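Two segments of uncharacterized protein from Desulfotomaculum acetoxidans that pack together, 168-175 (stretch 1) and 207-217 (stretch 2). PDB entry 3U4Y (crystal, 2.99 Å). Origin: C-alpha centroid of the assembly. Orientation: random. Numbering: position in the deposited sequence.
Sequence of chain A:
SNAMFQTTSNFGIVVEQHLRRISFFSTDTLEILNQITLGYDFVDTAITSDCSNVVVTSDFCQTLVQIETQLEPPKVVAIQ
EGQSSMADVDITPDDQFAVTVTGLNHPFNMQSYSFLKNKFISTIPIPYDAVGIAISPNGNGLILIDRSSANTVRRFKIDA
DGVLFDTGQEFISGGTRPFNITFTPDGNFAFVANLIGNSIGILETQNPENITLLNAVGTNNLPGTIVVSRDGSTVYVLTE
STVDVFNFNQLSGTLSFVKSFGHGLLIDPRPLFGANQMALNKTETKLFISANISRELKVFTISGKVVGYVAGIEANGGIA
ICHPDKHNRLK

Stretch 1 (168-175) GQEFISGG
Stretch 2, residues 207-217: NPENITLLNAV

Residues 168-172 form the end of a strand that begins earlier in the chain, and 173-175 continue as loop; opposite them, a turn at 207-210 leads through Ile211 into a strand that starts at Thr212 and runs on past Val217. The two segments run in the same direction, with CA separations of 7.0 Å for Phe171 CA to Thr212 CA, 6.6 Å for Ile172 CA to Leu213 CA and 5.5 Å for Gly174 CA to Ala216 CA. No hydrogen bond crosses between them, so the contact, which buries 368 Å², rests on side-chain packing.

Its centre is Phe171 against Ile211. Phe171 is extended (phi/psi -144/139) and its CA-to-CB bond points toward the other segment; chi1 of -48° (m) and chi2 of -77° present a ring face to Ile211. Ile211 CB lies 3.6 Å from Phe171 CZ and 3.9 Å from the ring centroid, 21° off the ring normal, a CH-pi arrangement. Ile211 (phi/psi -79/143) also points toward its partner and adopts the m, t rotamer.

Leu213, two residues on, again points toward stretch 1, whereas the intervening Thr212 (chi1 76°, p) points away, as expected of an extended backbone. With chi1 166° (t) and chi2 89° (p), Leu213 places CD2 4.0 Å from Ile172 CB, while its CD1 lies 3.9 Å from Ile172 O and 3.8 Å from Gly174 N. Ile172 (phi/psi -55/146) sets its CB sideways, and its m, m rotamer leads the end of the chain away, leaving the base of the side chain to meet the leucine.

Ser173 (-96/-2; chi1 72°, p) points away, its hydroxyl hydrogen-bonded elsewhere in the structure. Gly174 follows at phi/psi 100/-79, where a CB would jam against the preceding carbonyl oxygen and also sit only 3.2 Å from Ala216 CB. Without one, Ala216 CB, pointing toward stretch 1, comes to 4.2 Å from Gly174 CA. A weak hydrogen bond of 3.4 Å from Gly175 N to Ser173 O spans this loop.

At the other end, Asn207 to Asn210 form a type I turn, closed by Asn210 N to Asn207 O at 3.1 Å. Asn207, with chi1 t, accepts a further hydrogen bond at OD1 from Glu209 N, 2.9 Å away. Gln169 reaches toward this turn in an m, t conformation (chi3 -20°), but its NE2 stays 4.1 Å from Glu209 OE2. Glu209 starts out pointing away; chi1 of -90° and an off-well chi2 of -33° bring its end nearer.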

# COMPACT_ATOMS: atom_id res chain seq x y z
N GLY A 168 -19.13 10.89 -0.23
CA GLY A 168 -20.16 9.96 0.18
C GLY A 168 -20.74 9.18 -0.98
O GLY A 168 -21.90 8.79 -0.96
N GLN A 169 -19.93 8.97 -2.01
CA GLN A 169 -20.32 8.11 -3.10
C GLN A 169 -19.65 6.79 -2.84
O GLN A 169 -18.44 6.74 -2.61
CB GLN A 169 -19.88 8.69 -4.45
CG GLN A 169 -20.58 10.01 -4.82
CD GLN A 169 -20.21 10.56 -6.21
OE1 GLN A 169 -19.17 10.21 -6.79
NE2 GLN A 169 -21.06 11.44 -6.73
N GLU A 170 -20.44 5.71 -2.82
CA GLU A 170 -19.92 4.36 -2.67
C GLU A 170 -20.26 3.49 -3.88
O GLU A 170 -21.22 3.77 -4.59
CB GLU A 170 -20.47 3.71 -1.40
CG GLU A 170 -20.29 4.53 -0.14
CD GLU A 170 -20.76 3.80 1.10
OE1 GLU A 170 -21.03 2.58 0.99
OE2 GLU A 170 -20.86 4.43 2.18
N PHE A 171 -19.47 2.44 -4.09
CA PHE A 171 -19.56 1.62 -5.30
C PHE A 171 -19.29 0.16 -4.97
O PHE A 171 -18.38 -0.14 -4.20
CB PHE A 171 -18.50 2.06 -6.32
CG PHE A 171 -18.46 3.53 -6.55
CD1 PHE A 171 -19.41 4.15 -7.33
CD2 PHE A 171 -17.46 4.30 -5.98
CE1 PHE A 171 -19.36 5.52 -7.52
CE2 PHE A 171 -17.41 5.67 -6.18
CZ PHE A 171 -18.36 6.27 -6.95
N ILE A 172 -20.05 -0.74 -5.58
CA ILE A 172 -19.87 -2.17 -5.30
C ILE A 172 -18.42 -2.52 -5.54
O ILE A 172 -17.79 -1.97 -6.44
CB ILE A 172 -20.74 -3.07 -6.19
CG1 ILE A 172 -22.18 -2.60 -6.20
CG2 ILE A 172 -20.69 -4.50 -5.67
CD1 ILE A 172 -22.79 -2.63 -4.85
N SER A 173 -17.89 -3.46 -4.75
CA SER A 173 -16.48 -3.85 -4.87
C SER A 173 -16.30 -5.09 -5.73
O SER A 173 -15.18 -5.54 -5.97
CB SER A 173 -15.83 -4.07 -3.48
OG SER A 173 -16.28 -5.24 -2.81
N GLY A 174 -17.40 -5.65 -6.21
CA GLY A 174 -17.32 -6.89 -6.95
C GLY A 174 -17.67 -8.07 -6.08
O GLY A 174 -18.79 -8.58 -6.14
N GLY A 175 -16.72 -8.50 -5.26
CA GLY A 175 -16.97 -9.53 -4.27
C GLY A 175 -17.14 -8.97 -2.87
O GLY A 175 -17.41 -7.78 -2.66
N ASN A 207 -13.23 8.73 -15.30
CA ASN A 207 -14.09 9.84 -14.91
C ASN A 207 -14.52 9.62 -13.48
O ASN A 207 -15.33 8.74 -13.21
CB ASN A 207 -15.31 9.97 -15.80
CG ASN A 207 -16.07 11.25 -15.54
OD1 ASN A 207 -16.02 11.79 -14.44
ND2 ASN A 207 -16.75 11.77 -16.55
N PRO A 208 -13.95 10.42 -12.56
CA PRO A 208 -14.18 10.30 -11.12
C PRO A 208 -15.56 10.80 -10.70
O PRO A 208 -16.00 10.46 -9.61
CB PRO A 208 -13.06 11.14 -10.51
CG PRO A 208 -12.74 12.12 -11.55
CD PRO A 208 -12.93 11.44 -12.86
N GLU A 209 -16.22 11.58 -11.55
CA GLU A 209 -17.62 11.95 -11.33
C GLU A 209 -18.59 10.84 -11.70
O GLU A 209 -19.77 10.91 -11.37
CB GLU A 209 -18.01 13.20 -12.11
CG GLU A 209 -17.79 14.48 -11.35
CD GLU A 209 -18.02 14.30 -9.87
OE1 GLU A 209 -17.16 14.79 -9.10
OE2 GLU A 209 -19.04 13.69 -9.48
N ASN A 210 -18.09 9.83 -12.41
CA ASN A 210 -18.90 8.74 -12.91
C ASN A 210 -18.18 7.40 -12.80
O ASN A 210 -17.88 6.77 -13.82
CB ASN A 210 -19.26 8.98 -14.36
CG ASN A 210 -20.13 7.88 -14.94
OD1 ASN A 210 -21.10 7.45 -14.32
ND2 ASN A 210 -19.77 7.41 -16.13
N ILE A 211 -17.90 6.98 -11.58
CA ILE A 211 -17.22 5.71 -11.34
C ILE A 211 -18.19 4.54 -11.46
O ILE A 211 -19.37 4.64 -11.10
CB ILE A 211 -16.50 5.72 -9.99
CG1 ILE A 211 -15.39 6.77 -10.01
CG2 ILE A 211 -15.88 4.39 -9.70
CD1 ILE A 211 -14.59 6.83 -8.75
N THR A 212 -17.70 3.43 -12.01
CA THR A 212 -18.51 2.23 -12.20
C THR A 212 -17.66 0.98 -12.04
O THR A 212 -16.49 0.97 -12.39
CB THR A 212 -19.25 2.22 -13.58
OG1 THR A 212 -18.34 1.90 -14.65
CG2 THR A 212 -19.88 3.58 -13.87
N LEU A 213 -18.25 -0.08 -11.48
CA LEU A 213 -17.61 -1.39 -11.47
C LEU A 213 -17.87 -2.12 -12.79
O LEU A 213 -19.01 -2.17 -13.25
CB LEU A 213 -18.16 -2.20 -10.30
CG LEU A 213 -17.90 -3.70 -10.23
CD1 LEU A 213 -16.60 -4.00 -9.50
CD2 LEU A 213 -19.07 -4.37 -9.53
N LEU A 214 -16.84 -2.68 -13.41
CA LEU A 214 -17.04 -3.35 -14.69
C LEU A 214 -17.27 -4.82 -14.48
O LEU A 214 -18.22 -5.40 -15.00
CB LEU A 214 -15.85 -3.19 -15.63
CG LEU A 214 -15.46 -1.77 -15.99
CD1 LEU A 214 -14.20 -1.83 -16.82
CD2 LEU A 214 -16.61 -1.05 -16.71
N ASN A 215 -16.35 -5.42 -13.75
CA ASN A 215 -16.49 -6.82 -13.43
C ASN A 215 -15.54 -7.21 -12.33
O ASN A 215 -15.14 -6.38 -11.53
CB ASN A 215 -16.37 -7.74 -14.67
CG ASN A 215 -15.37 -7.21 -15.70
OD1 ASN A 215 -14.16 -7.25 -15.49
ND2 ASN A 215 -15.89 -6.72 -16.83
N ALA A 216 -15.21 -8.49 -12.28
CA ALA A 216 -14.54 -9.05 -11.15
C ALA A 216 -14.08 -10.41 -11.57
O ALA A 216 -14.87 -11.22 -12.08
CB ALA A 216 -15.49 -9.16 -9.99
N VAL A 217 -12.81 -10.67 -11.38
CA VAL A 217 -12.28 -11.98 -11.67
C VAL A 217 -11.81 -12.59 -10.34
O VAL A 217 -11.42 -11.88 -9.44
CB VAL A 217 -11.14 -11.90 -12.67
CG1 VAL A 217 -10.02 -11.08 -12.09
CG2 VAL A 217 -10.64 -13.29 -13.03